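Local coordinates for protein sorbitol dehydrogenase (Gluconobacter oxydans, PDB 5ITG) that probably oxidises D-sorbitol to L-sorbose with an NADP cofactor, as a Rossmann-fold dehydrogenase of the mannitol dehydrogenase family, at residues I28-V33 and I125-I130; A182-S187 and N220-N225; N225-R230 and F260-L265; R230-V235 and L255-F260; L265-A270 and V281-D286. All coordinates share one frame; numbering follows the deposited sequence.

Contact 1 of 5, residues I28-V33 and I125-I130; sequences IVHFGV and IVSMTI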
# COMPACT_ATOMS: atom_id res chain seq x y z
N ILE A 28 -16.73 8.05 11.10
CA ILE A 28 -16.07 7.84 9.82
C ILE A 28 -16.90 6.94 8.91
O ILE A 28 -17.48 5.95 9.37
CB ILE A 28 -14.70 7.13 10.01
CG1 ILE A 28 -13.82 7.92 10.98
CG2 ILE A 28 -13.99 6.96 8.66
CD1 ILE A 28 -12.63 7.12 11.48
N VAL A 29 -16.96 7.28 7.63
CA VAL A 29 -17.63 6.44 6.65
C VAL A 29 -16.50 5.98 5.74
O VAL A 29 -15.72 6.80 5.25
CB VAL A 29 -18.66 7.22 5.82
CG1 VAL A 29 -19.05 6.42 4.58
CG2 VAL A 29 -19.90 7.50 6.66
N HIS A 30 -16.40 4.67 5.53
CA HIS A 30 -15.34 4.12 4.69
C HIS A 30 -15.85 3.42 3.45
O HIS A 30 -16.69 2.53 3.53
CB HIS A 30 -14.49 3.12 5.48
CG HIS A 30 -13.35 2.56 4.70
ND1 HIS A 30 -12.17 3.24 4.51
CD2 HIS A 30 -13.23 1.40 4.01
CE1 HIS A 30 -11.37 2.53 3.73
NE2 HIS A 30 -11.99 1.41 3.42
N PHE A 31 -15.31 3.81 2.29
CA PHE A 31 -15.68 3.21 1.01
C PHE A 31 -14.65 2.14 0.63
O PHE A 31 -13.46 2.41 0.58
CB PHE A 31 -15.72 4.28 -0.08
CG PHE A 31 -16.99 5.09 -0.10
CD1 PHE A 31 -18.14 4.58 -0.70
CD2 PHE A 31 -17.04 6.35 0.48
CE1 PHE A 31 -19.33 5.31 -0.72
CE2 PHE A 31 -18.22 7.10 0.46
CZ PHE A 31 -19.37 6.58 -0.14
N GLY A 32 -15.13 0.93 0.36
CA GLY A 32 -14.24 -0.16 -0.01
C GLY A 32 -13.72 -0.90 1.21
O GLY A 32 -12.59 -0.69 1.64
N VAL A 33 -14.56 -1.78 1.76
CA VAL A 33 -14.18 -2.54 2.95
C VAL A 33 -13.39 -3.80 2.59
O VAL A 33 -13.93 -4.91 2.58
CB VAL A 33 -15.44 -2.93 3.77
CG1 VAL A 33 -15.04 -3.73 5.00
CG2 VAL A 33 -16.17 -1.68 4.18
N ILE A 125 -15.07 12.38 8.84
CA ILE A 125 -14.06 11.85 7.93
C ILE A 125 -14.66 10.81 7.01
O ILE A 125 -15.43 9.95 7.44
CB ILE A 125 -12.90 11.17 8.69
CG1 ILE A 125 -12.09 12.21 9.48
CG2 ILE A 125 -11.98 10.45 7.69
CD1 ILE A 125 -11.06 11.59 10.41
N VAL A 126 -14.30 10.89 5.74
CA VAL A 126 -14.75 9.92 4.76
C VAL A 126 -13.48 9.29 4.19
O VAL A 126 -12.74 9.94 3.45
CB VAL A 126 -15.55 10.59 3.62
CG1 VAL A 126 -15.91 9.57 2.56
CG2 VAL A 126 -16.82 11.23 4.18
N SER A 127 -13.20 8.05 4.56
CA SER A 127 -11.99 7.38 4.09
C SER A 127 -12.30 6.39 2.98
O SER A 127 -13.46 6.11 2.70
CB SER A 127 -11.28 6.68 5.26
OG SER A 127 -12.11 5.74 5.91
N MSE A 128 -11.26 5.88 2.33
CA MSE A 128 -11.47 4.94 1.24
C MSE A 128 -10.23 4.15 0.82
O MSE A 128 -9.09 4.61 0.96
CB MSE A 128 -11.99 5.71 0.02
CG MSE A 128 -10.99 6.73 -0.50
SE MSE A 128 -11.76 8.10 -1.63
CE MSE A 128 -12.95 8.88 -0.30
N THR A 129 -10.47 2.93 0.33
CA THR A 129 -9.44 2.06 -0.20
C THR A 129 -10.18 1.46 -1.38
O THR A 129 -10.93 0.49 -1.24
CB THR A 129 -8.98 0.93 0.80
OG1 THR A 129 -10.12 0.31 1.41
CG2 THR A 129 -8.06 1.51 1.89
N ILE A 130 -9.99 2.06 -2.55
CA ILE A 130 -10.67 1.62 -3.77
C ILE A 130 -9.71 1.29 -4.90
O ILE A 130 -10.14 1.12 -6.05
CB ILE A 130 -11.62 2.72 -4.28
CG1 ILE A 130 -10.82 4.01 -4.51
CG2 ILE A 130 -12.74 2.98 -3.27
CD1 ILE A 130 -11.65 5.18 -5.00

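Contact 2 of 5, residues A182-S187 and N220-N225; sequences AFTVMS and NATFPN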
# COMPACT_ATOMS: atom_id res chain seq x y z
N ALA A 182 -17.89 20.81 5.95
CA ALA A 182 -17.26 19.85 5.05
C ALA A 182 -16.55 18.81 5.89
O ALA A 182 -16.21 19.06 7.04
CB ALA A 182 -16.25 20.56 4.14
N PHE A 183 -16.35 17.63 5.33
CA PHE A 183 -15.62 16.60 6.06
C PHE A 183 -14.26 16.40 5.41
O PHE A 183 -13.97 17.00 4.37
CB PHE A 183 -16.40 15.26 6.10
CG PHE A 183 -16.97 14.83 4.78
CD1 PHE A 183 -16.15 14.61 3.68
CD2 PHE A 183 -18.34 14.62 4.64
CE1 PHE A 183 -16.68 14.17 2.47
CE2 PHE A 183 -18.88 14.19 3.43
CZ PHE A 183 -18.05 13.96 2.34
N THR A 184 -13.42 15.58 6.03
CA THR A 184 -12.10 15.29 5.50
C THR A 184 -12.16 14.08 4.56
O THR A 184 -12.78 13.07 4.89
CB THR A 184 -11.11 14.95 6.64
OG1 THR A 184 -10.94 16.10 7.47
CG2 THR A 184 -9.77 14.51 6.07
N VAL A 185 -11.53 14.19 3.40
CA VAL A 185 -11.49 13.06 2.47
C VAL A 185 -10.12 12.42 2.71
O VAL A 185 -9.08 13.00 2.38
CB VAL A 185 -11.59 13.52 1.00
CG1 VAL A 185 -11.43 12.34 0.08
CG2 VAL A 185 -12.93 14.21 0.76
N MSE A 186 -10.13 11.23 3.28
CA MSE A 186 -8.90 10.53 3.63
C MSE A 186 -8.63 9.24 2.85
O MSE A 186 -9.17 8.18 3.17
CB MSE A 186 -8.91 10.24 5.13
CG MSE A 186 -7.64 9.62 5.70
SE MSE A 186 -7.75 9.55 7.65
CE MSE A 186 -8.83 7.96 7.84
N SER A 187 -7.79 9.33 1.83
CA SER A 187 -7.45 8.16 1.05
C SER A 187 -6.46 7.29 1.83
O SER A 187 -5.51 7.80 2.43
CB SER A 187 -6.81 8.58 -0.27
OG SER A 187 -6.31 7.45 -0.97
N ASN A 220 -13.21 24.24 1.81
CA ASN A 220 -13.58 23.72 3.11
C ASN A 220 -13.22 22.27 3.41
O ASN A 220 -12.96 21.91 4.56
CB ASN A 220 -15.08 23.96 3.33
CG ASN A 220 -15.41 25.44 3.43
OD1 ASN A 220 -15.12 26.09 4.43
ND2 ASN A 220 -16.00 25.98 2.37
N ALA A 221 -13.22 21.42 2.39
CA ALA A 221 -12.85 20.03 2.59
C ALA A 221 -11.33 19.97 2.61
O ALA A 221 -10.66 20.95 2.28
CB ALA A 221 -13.40 19.17 1.45
N THR A 222 -10.78 18.83 3.01
CA THR A 222 -9.34 18.65 3.02
C THR A 222 -9.05 17.27 2.44
O THR A 222 -9.90 16.38 2.53
CB THR A 222 -8.74 18.75 4.46
OG1 THR A 222 -9.29 17.72 5.29
CG2 THR A 222 -9.05 20.12 5.08
N PHE A 223 -7.88 17.12 1.83
CA PHE A 223 -7.46 15.85 1.22
C PHE A 223 -6.01 15.53 1.63
O PHE A 223 -5.10 15.52 0.79
CB PHE A 223 -7.52 15.95 -0.31
CG PHE A 223 -8.87 16.34 -0.86
CD1 PHE A 223 -9.29 17.67 -0.85
CD2 PHE A 223 -9.72 15.37 -1.37
CE1 PHE A 223 -10.54 18.02 -1.35
CE2 PHE A 223 -10.98 15.71 -1.88
CZ PHE A 223 -11.39 17.04 -1.87
N PRO A 224 -5.80 15.22 2.92
CA PRO A 224 -4.45 14.92 3.39
C PRO A 224 -3.83 13.71 2.71
O PRO A 224 -4.52 12.75 2.39
CB PRO A 224 -4.65 14.69 4.89
CG PRO A 224 -6.01 14.04 4.93
CD PRO A 224 -6.80 14.91 3.96
N ASN A 225 -2.52 13.79 2.50
CA ASN A 225 -1.79 12.67 1.91
C ASN A 225 -1.35 11.80 3.08
O ASN A 225 -1.07 12.30 4.18
CB ASN A 225 -0.55 13.15 1.18
CG ASN A 225 -0.87 13.91 -0.08
OD1 ASN A 225 -1.40 13.36 -1.04
ND2 ASN A 225 -0.53 15.20 -0.09
O HOH W 1 -6.97 11.93 1.07
O HOH W 2 -4.92 10.28 3.60

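Contact 3 of 5, residues N225-R230 and F260-L265; sequences NGMVDR and FHQWVL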
# COMPACT_ATOMS: atom_id res chain seq x y z
N ASN A 225 -2.52 13.79 2.50
CA ASN A 225 -1.79 12.67 1.91
C ASN A 225 -1.35 11.80 3.08
O ASN A 225 -1.07 12.30 4.18
CB ASN A 225 -0.55 13.15 1.18
CG ASN A 225 -0.87 13.91 -0.08
OD1 ASN A 225 -1.40 13.36 -1.04
ND2 ASN A 225 -0.53 15.20 -0.09
N GLY A 226 -1.27 10.50 2.85
CA GLY A 226 -0.84 9.60 3.90
C GLY A 226 -0.00 8.49 3.31
O GLY A 226 -0.20 8.10 2.15
N MSE A 227 0.93 7.97 4.10
CA MSE A 227 1.76 6.88 3.63
C MSE A 227 1.33 5.68 4.46
O MSE A 227 1.34 5.74 5.69
CB MSE A 227 3.22 7.21 3.88
CG MSE A 227 4.17 6.52 2.95
SE MSE A 227 5.61 5.87 3.99
CE MSE A 227 4.59 4.40 4.70
N VAL A 228 0.93 4.59 3.81
CA VAL A 228 0.45 3.43 4.56
C VAL A 228 1.22 2.16 4.21
O VAL A 228 1.66 1.98 3.08
CB VAL A 228 -1.04 3.21 4.30
CG1 VAL A 228 -1.83 4.48 4.64
CG2 VAL A 228 -1.26 2.83 2.83
N ASP A 229 1.37 1.27 5.19
CA ASP A 229 2.07 0.02 4.96
C ASP A 229 1.21 -1.12 5.54
O ASP A 229 -0.01 -0.98 5.67
CB ASP A 229 3.45 0.05 5.63
CG ASP A 229 4.54 -0.66 4.82
OD1 ASP A 229 4.20 -1.55 4.00
OD2 ASP A 229 5.74 -0.35 5.01
N ARG A 230 1.84 -2.24 5.85
CA ARG A 230 1.22 -3.44 6.42
C ARG A 230 0.71 -4.47 5.44
O ARG A 230 -0.39 -4.36 4.88
CB ARG A 230 0.10 -3.11 7.42
CG ARG A 230 -0.26 -4.37 8.22
CD ARG A 230 -1.15 -4.14 9.43
NE ARG A 230 -0.64 -4.90 10.56
CZ ARG A 230 -1.21 -4.95 11.76
NH1 ARG A 230 -2.32 -4.27 12.01
NH2 ARG A 230 -0.64 -5.65 12.73
N PHE A 260 4.13 -5.86 11.86
CA PHE A 260 4.58 -4.51 11.50
C PHE A 260 3.43 -3.71 10.90
O PHE A 260 2.61 -4.24 10.16
CB PHE A 260 5.70 -4.55 10.46
CG PHE A 260 6.10 -3.18 9.96
CD1 PHE A 260 7.08 -2.44 10.62
CD2 PHE A 260 5.46 -2.62 8.86
CE1 PHE A 260 7.42 -1.15 10.19
CE2 PHE A 260 5.79 -1.32 8.42
CZ PHE A 260 6.77 -0.59 9.09
N HIS A 261 3.39 -2.42 11.20
CA HIS A 261 2.36 -1.55 10.66
C HIS A 261 2.83 -0.12 10.79
O HIS A 261 3.52 0.25 11.74
CB HIS A 261 1.03 -1.77 11.40
CG HIS A 261 1.11 -1.59 12.88
ND1 HIS A 261 0.92 -0.36 13.50
CD2 HIS A 261 1.35 -2.47 13.88
CE1 HIS A 261 1.04 -0.51 14.80
NE2 HIS A 261 1.30 -1.77 15.07
N GLN A 262 2.47 0.70 9.80
CA GLN A 262 2.87 2.09 9.83
C GLN A 262 1.87 2.97 9.12
O GLN A 262 1.29 2.57 8.10
CB GLN A 262 4.25 2.27 9.18
CG GLN A 262 4.71 3.72 9.08
CD GLN A 262 6.21 3.84 8.83
OE1 GLN A 262 6.80 3.04 8.10
NE2 GLN A 262 6.82 4.86 9.42
N TRP A 263 1.66 4.16 9.66
CA TRP A 263 0.75 5.11 9.06
C TRP A 263 1.25 6.51 9.31
O TRP A 263 1.28 6.98 10.45
CB TRP A 263 -0.66 4.95 9.65
CG TRP A 263 -1.72 5.70 8.88
CD1 TRP A 263 -1.55 6.41 7.73
CD2 TRP A 263 -3.11 5.79 9.21
NE1 TRP A 263 -2.75 6.95 7.32
CE2 TRP A 263 -3.72 6.58 8.22
CE3 TRP A 263 -3.89 5.28 10.25
CZ2 TRP A 263 -5.09 6.87 8.23
CZ3 TRP A 263 -5.25 5.56 10.27
CH2 TRP A 263 -5.84 6.35 9.27
N VAL A 264 1.69 7.17 8.24
CA VAL A 264 2.17 8.53 8.31
C VAL A 264 1.05 9.34 7.68
O VAL A 264 0.63 9.07 6.56
CB VAL A 264 3.48 8.69 7.53
CG1 VAL A 264 3.92 10.14 7.54
CG2 VAL A 264 4.56 7.80 8.16
N LEU A 265 0.57 10.35 8.40
CA LEU A 265 -0.56 11.12 7.90
C LEU A 265 -0.40 12.62 8.04
O LEU A 265 -0.02 13.11 9.10
CB LEU A 265 -1.80 10.64 8.67
CG LEU A 265 -3.20 11.22 8.46
CD1 LEU A 265 -3.72 10.83 7.08
CD2 LEU A 265 -4.12 10.66 9.55
O HOH W 3 7.16 1.81 5.73

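Contact 4 of 5, residues R230-V235 and L255-F260; sequences RITPTV and LVAEDF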
# COMPACT_ATOMS: atom_id res chain seq x y z
N ARG A 230 1.84 -2.24 5.85
CA ARG A 230 1.22 -3.44 6.42
C ARG A 230 0.71 -4.47 5.44
O ARG A 230 -0.39 -4.36 4.88
CB ARG A 230 0.10 -3.11 7.42
CG ARG A 230 -0.26 -4.37 8.22
CD ARG A 230 -1.15 -4.14 9.43
NE ARG A 230 -0.64 -4.90 10.56
CZ ARG A 230 -1.21 -4.95 11.76
NH1 ARG A 230 -2.32 -4.27 12.01
NH2 ARG A 230 -0.64 -5.65 12.73
N ILE A 231 1.52 -5.50 5.26
CA ILE A 231 1.18 -6.59 4.36
C ILE A 231 -0.02 -7.33 4.93
O ILE A 231 0.01 -7.79 6.07
CB ILE A 231 2.36 -7.57 4.22
CG1 ILE A 231 3.62 -6.81 3.80
CG2 ILE A 231 2.02 -8.67 3.22
CD1 ILE A 231 3.47 -6.00 2.53
N THR A 232 -1.07 -7.42 4.12
CA THR A 232 -2.30 -8.09 4.51
C THR A 232 -2.72 -8.88 3.27
O THR A 232 -3.47 -8.38 2.43
CB THR A 232 -3.39 -7.06 4.86
OG1 THR A 232 -2.85 -6.12 5.80
CG2 THR A 232 -4.61 -7.74 5.47
N PRO A 233 -2.22 -10.12 3.14
CA PRO A 233 -2.47 -11.05 2.03
C PRO A 233 -3.93 -11.42 1.79
O PRO A 233 -4.77 -11.28 2.67
CB PRO A 233 -1.64 -12.28 2.40
CG PRO A 233 -0.57 -11.73 3.30
CD PRO A 233 -1.36 -10.76 4.15
N THR A 234 -4.21 -11.88 0.57
CA THR A 234 -5.55 -12.31 0.21
C THR A 234 -5.90 -13.48 1.11
O THR A 234 -5.02 -14.25 1.47
CB THR A 234 -5.60 -12.79 -1.25
OG1 THR A 234 -5.29 -11.71 -2.13
CG2 THR A 234 -6.99 -13.33 -1.58
N VAL A 235 -7.17 -13.61 1.47
CA VAL A 235 -7.60 -14.71 2.33
C VAL A 235 -8.36 -15.76 1.54
O VAL A 235 -9.47 -15.52 1.07
CB VAL A 235 -8.51 -14.20 3.47
CG1 VAL A 235 -8.89 -15.35 4.39
CG2 VAL A 235 -7.80 -13.10 4.27
N LEU A 255 -8.92 -12.67 8.85
CA LEU A 255 -7.83 -12.15 8.04
C LEU A 255 -6.57 -12.12 8.90
O LEU A 255 -6.64 -12.20 10.14
CB LEU A 255 -8.15 -10.76 7.48
CG LEU A 255 -8.08 -9.51 8.36
CD1 LEU A 255 -8.30 -8.29 7.49
CD2 LEU A 255 -9.13 -9.58 9.45
N VAL A 256 -5.43 -12.01 8.24
CA VAL A 256 -4.15 -12.00 8.92
C VAL A 256 -3.24 -10.92 8.33
O VAL A 256 -3.35 -10.58 7.15
CB VAL A 256 -3.48 -13.39 8.81
CG1 VAL A 256 -3.39 -13.82 7.35
CG2 VAL A 256 -2.11 -13.39 9.46
N ALA A 257 -2.37 -10.36 9.16
CA ALA A 257 -1.45 -9.32 8.71
C ALA A 257 -0.15 -9.47 9.47
O ALA A 257 -0.12 -10.14 10.51
CB ALA A 257 -2.05 -7.94 8.97
N GLU A 258 0.92 -8.86 8.96
CA GLU A 258 2.21 -8.92 9.64
C GLU A 258 2.07 -8.05 10.88
O GLU A 258 1.22 -7.16 10.92
CB GLU A 258 3.32 -8.38 8.73
CG GLU A 258 3.20 -6.90 8.39
CD GLU A 258 4.30 -6.40 7.47
OE1 GLU A 258 5.44 -6.92 7.55
OE2 GLU A 258 4.04 -5.47 6.68
N ASP A 259 2.89 -8.31 11.89
CA ASP A 259 2.82 -7.51 13.10
C ASP A 259 3.22 -6.06 12.81
O ASP A 259 2.69 -5.14 13.43
CB ASP A 259 3.72 -8.11 14.19
CG ASP A 259 5.18 -8.10 13.82
OD1 ASP A 259 5.51 -8.44 12.67
OD2 ASP A 259 6.01 -7.77 14.70
N PHE A 260 4.13 -5.86 11.86
CA PHE A 260 4.58 -4.51 11.50
C PHE A 260 3.43 -3.71 10.90
O PHE A 260 2.61 -4.24 10.16
CB PHE A 260 5.70 -4.55 10.46
CG PHE A 260 6.10 -3.18 9.96
CD1 PHE A 260 7.08 -2.44 10.62
CD2 PHE A 260 5.46 -2.62 8.86
CE1 PHE A 260 7.42 -1.15 10.19
CE2 PHE A 260 5.79 -1.32 8.42
CZ PHE A 260 6.77 -0.59 9.09
O HOH W 4 -4.85 -11.72 5.09

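Contact 5 of 5, residues L265-A270 and V281-D286; sequences LEDQFA and VQMVGD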
# COMPACT_ATOMS: atom_id res chain seq x y z
N LEU A 265 0.57 10.35 8.40
CA LEU A 265 -0.56 11.12 7.90
C LEU A 265 -0.40 12.62 8.04
O LEU A 265 -0.02 13.11 9.10
CB LEU A 265 -1.80 10.64 8.67
CG LEU A 265 -3.20 11.22 8.46
CD1 LEU A 265 -3.72 10.83 7.08
CD2 LEU A 265 -4.12 10.66 9.55
N GLU A 266 -0.68 13.35 6.97
CA GLU A 266 -0.60 14.80 7.02
C GLU A 266 -1.75 15.28 7.90
O GLU A 266 -2.89 14.83 7.74
CB GLU A 266 -0.69 15.40 5.61
CG GLU A 266 0.62 15.24 4.82
CD GLU A 266 0.53 15.72 3.38
OE1 GLU A 266 -0.58 16.03 2.90
OE2 GLU A 266 1.59 15.78 2.72
N ASP A 267 -1.45 16.18 8.83
CA ASP A 267 -2.45 16.69 9.76
C ASP A 267 -3.25 17.82 9.14
O ASP A 267 -3.08 18.99 9.51
CB ASP A 267 -1.77 17.18 11.04
CG ASP A 267 -2.69 17.14 12.25
OD1 ASP A 267 -3.91 16.93 12.07
OD2 ASP A 267 -2.20 17.32 13.37
N GLN A 268 -4.12 17.48 8.19
CA GLN A 268 -4.96 18.47 7.53
C GLN A 268 -6.39 17.94 7.55
O GLN A 268 -6.82 17.26 6.63
CB GLN A 268 -4.50 18.66 6.08
CG GLN A 268 -3.00 18.75 5.90
CD GLN A 268 -2.58 18.77 4.44
OE1 GLN A 268 -3.15 18.06 3.62
NE2 GLN A 268 -1.56 19.56 4.12
N PHE A 269 -7.11 18.26 8.62
CA PHE A 269 -8.49 17.81 8.75
C PHE A 269 -9.46 18.98 8.78
O PHE A 269 -9.21 20.00 9.42
CB PHE A 269 -8.62 16.92 9.99
CG PHE A 269 -7.97 15.56 9.82
CD1 PHE A 269 -6.58 15.44 9.79
CD2 PHE A 269 -8.75 14.43 9.57
CE1 PHE A 269 -5.98 14.21 9.50
CE2 PHE A 269 -8.15 13.20 9.28
CZ PHE A 269 -6.77 13.09 9.24
N ALA A 270 -10.57 18.82 8.06
CA ALA A 270 -11.58 19.87 7.95
C ALA A 270 -12.42 20.08 9.19
O ALA A 270 -12.78 21.21 9.52
CB ALA A 270 -12.49 19.57 6.76
N VAL A 281 0.10 6.48 15.07
CA VAL A 281 0.03 7.12 13.76
C VAL A 281 0.98 8.31 13.86
O VAL A 281 0.97 9.05 14.85
CB VAL A 281 -1.39 7.61 13.43
CG1 VAL A 281 -1.40 8.29 12.07
CG2 VAL A 281 -2.36 6.43 13.42
N GLN A 282 1.80 8.49 12.83
CA GLN A 282 2.78 9.57 12.81
C GLN A 282 2.22 10.75 12.03
O GLN A 282 2.11 10.71 10.81
CB GLN A 282 4.09 9.06 12.20
CG GLN A 282 4.76 7.97 13.06
CD GLN A 282 5.77 7.09 12.31
OE1 GLN A 282 5.42 6.39 11.36
NE2 GLN A 282 7.03 7.12 12.75
N MSE A 283 1.85 11.80 12.76
CA MSE A 283 1.30 12.99 12.14
C MSE A 283 2.43 13.89 11.65
O MSE A 283 3.40 14.12 12.36
CB MSE A 283 0.43 13.74 13.16
CG MSE A 283 -1.07 13.73 12.84
SE MSE A 283 -1.88 11.98 12.66
CE MSE A 283 -2.71 11.85 14.40
N VAL A 284 2.30 14.38 10.42
CA VAL A 284 3.33 15.23 9.83
C VAL A 284 2.74 16.39 9.04
O VAL A 284 1.54 16.43 8.78
CB VAL A 284 4.22 14.44 8.85
CG1 VAL A 284 4.89 13.28 9.56
CG2 VAL A 284 3.36 13.92 7.68
N GLY A 285 3.60 17.31 8.64
CA GLY A 285 3.16 18.44 7.84
C GLY A 285 3.21 18.10 6.36
O GLY A 285 2.38 18.56 5.57
N ASP A 286 4.18 17.27 5.98
CA ASP A 286 4.36 16.86 4.58
C ASP A 286 4.79 15.40 4.55
O ASP A 286 5.79 15.02 5.17
CB ASP A 286 5.44 17.73 3.92
CG ASP A 286 5.53 17.54 2.42
OD1 ASP A 286 5.30 16.41 1.93
OD2 ASP A 286 5.84 18.52 1.71

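Contact 1 of 5, residues I28-V33 and I125-I130
H30 and S127 sit opposite each other on neighbouring parallel strands, and H30 ND1 donates to S127 OG across 2.9 Å. The hydroxyl lies in the imidazole plane, met by the N-H at 160°. At the other nitrogen, H30 NE2 bonds T129 OG1 at 3.0 Å, with either atom the possible donor. H30 CG stands anti to its backbone N (chi1 -178°), which carries the ring along the partner strand to reach two residues of it at once. On the opposite face of the sheet the ring edge of F31, at CE2, meets V126 CG1 at 4.0 Å. Back on the H30 face, I28 and I125 run side by side, I28 CG1 to I125 CB 4.1 Å. Between the two layers of side chains runs a parallel ladder, from V29 N bound to I125 O through to T129 N bound to F31 O. This is Rossmann-domain architecture, and the turn after strand 26-31 is where such folds commonly receive the dinucleotide. G32 opens that turn with backbone angles that would jam a CB against the preceding carbonyl, and a CB would also clash with T129 O. Farther out, E41 OE2 bonds S127 OG and F37 stacks on the H30 ring, so both members of the leading pair are positioned from outside. V164, Y167 and V168 of helix 164-177 pack on F31, while strand 56-61 adjoins 26-31.

Contact 2 of 5, residues A182-S187 and N220-N225
V185 packs side by side with F223, and this pair carries the apolar part of the contact. V185 CB lies 3.5 Å from F223 CD2, while V185 CG2 approaches F223 CE2 at 3.6 Å. F223 CG stands beside its own backbone N (chi1 -57°), bringing the ring back to the valine. At one end of the contact T184 CG2 rests on P224 CD at 3.7 Å, and at the other A182 CB touches N220 CB. A single direct bond links the two backbones, V185 N to T222 O, 2.9 Å and nearly straight at 166°. Water supplies the next links: one molecule donates to V185 O and P224 O while accepting from S187 N, and a second joins S187 O to P224 O. P224 O thus accepts from both waters. The pairing is incomplete at F183 O and T222 N, which are buried with no partner in the model. The threonine hydroxyls are held from a third segment, T184 OG1 by A270 N and T222 OG1 by Q268 O. Strand 184-187 bonds to strand 125-128 of the Rossmann sheet, the loop after helix 211-220 runs alongside it, and F202 of helix 194-209 packs against both V185 and F223.

Contact 3 of 5, residues N225-R230 and F260-L265
M227 and V264 form the firm end of this contact, an antiparallel hydrogen-bonded pair closed by two backbone bonds. M227 N reaches V264 O at 2.7 Å, and V264 N returns to M227 O at 2.9 Å. Their side chains meet at the CB atoms, 3.9 Å from M227 to V264. On the other face V228 CG1 lies 3.7 Å from W263 CD1, the two side chains pointing the same way. The ladder belongs to a small three-stranded mixed sheet in which 263-266 is the middle strand, and helix 288-312 covers its M227 and V264 face through K294 and W290. Toward F260 the pairing slackens. The bond from D229 N to Q262 O stretches to 3.2 Å, and a water donates to both D229 OD2 and Q262 OE1. The carboxylate of D229, salt-bridged to R360, stands nearly perpendicular to the partly exposed F260 ring, 83° between planes. R230 closes this end, with H261 CB over one guanidinium face, 3.6 Å above its plane. An alanine at R230 would probably leave H261 without that flat surface to pack on and E86 without its salt-bridge mate. The H261 ring is anchored separately, by a hydrogen bond between its ND1 and Y44 OH.

Contact 4 of 5, residues R230-V235 and L255-F260
R230 and E258 dominate a loop-against-strand contact, in which the segment leading to helix 237-247 runs roughly antiparallel to strand 255-258. R230 grips the backbone carbonyl side-on: NE lies 2.9 Å from E258 O and NH2 3.0 Å from the same oxygen, which stays close to the guanidinium plane. Over one face of the group sits A257 CB, 3.7 Å from R230 NE. A leucine in place of R230 would probably leave E258 O without these two donors and F43 without its cation-pi partner. The glutamate answers with its own side chain. E258 CG takes the crowded position between N and the carbonyl carbon (chi1 65°), from which OE2 accepts from I231 N at 2.9 Å. That bond is almost straight, 177°, and comes from the anti side but tilted well out of the carboxylate plane. Strand 255-258 belongs to the larger mixed sheet, bonded in parallel to strand 82-87, so the loop is tied to a strand already paired on its other side. E258 N donates to I231 O, and R360 forms a salt bridge to E258 OE2, which probably steadies its negative charge. Toward the far end V235 CG2 touches L255 CB at 4.0 Å. Between these ends a water donates to V256 O.

Contact 5 of 5, residues L265-A270 and V281-D286
Two carboxylates of like charge come close here, E266 OE2 lying 3.8 Å from D286 OD1. Each has a partner that would probably ease the repulsion: V287 N bonds E266 OE2, and T288 OG1 bonds D286 OD1. D286 also caps a backbone N in the turn leading into helix 288-312, and the positive end of that helix may soften the charge further. The contact is the parallel half of a three-stranded mixed sheet, strand 282-284 being an outermost strand beside 263-266. Backbone bonds alternate between the strands, L265 N to Q282 O at 2.9 Å and V284 N to L265 O at 3.0 Å, and D267 N then takes V284 O. Past this last bond the chain turns away sharply, with D267 at the centre of an inverse gamma turn whose bond from Q268 N to E266 O is weak. On one face L265 and M283 lie side by side, L265 CD2 meeting the selenium of the selenomethionine M283 at 4.1 Å. L265 CB also touches V281 CG1, at 4.2 Å. The M283 chain, bent at its second and third torsions, passes obliquely across D267, whose carboxylate is salt-bridged to R273. On the other face E266 CG packs near G285 O, and the other carboxylate oxygen of E266, OE1, accepts from N225 N. V284 CG2 leans back over the neighbouring strand, 3.8 Å from L265 O.

Contacts 1 and 2 share the large mixed sheet, where strands 125-128 and 184-187 are neighbours, and their centres lie about 12 Å apart. Contacts 3 and 5 build the small three-stranded sheet around strand 263-266, with centres about 11 Å apart. Contact 5 also touches contact 2 through residues 268-270, so the two sheets are stitched together where F269 packs on I125 as well. Contact 4 is nested inside the loop closed by contact 3 and shares R230 and F260 with it; its centre lies about 27 Å from that of contact 2. Otherwise the contacts follow in series, and the small sheet probably serves to join the Rossmann sheet to helix 288-312 and the C-terminal domain.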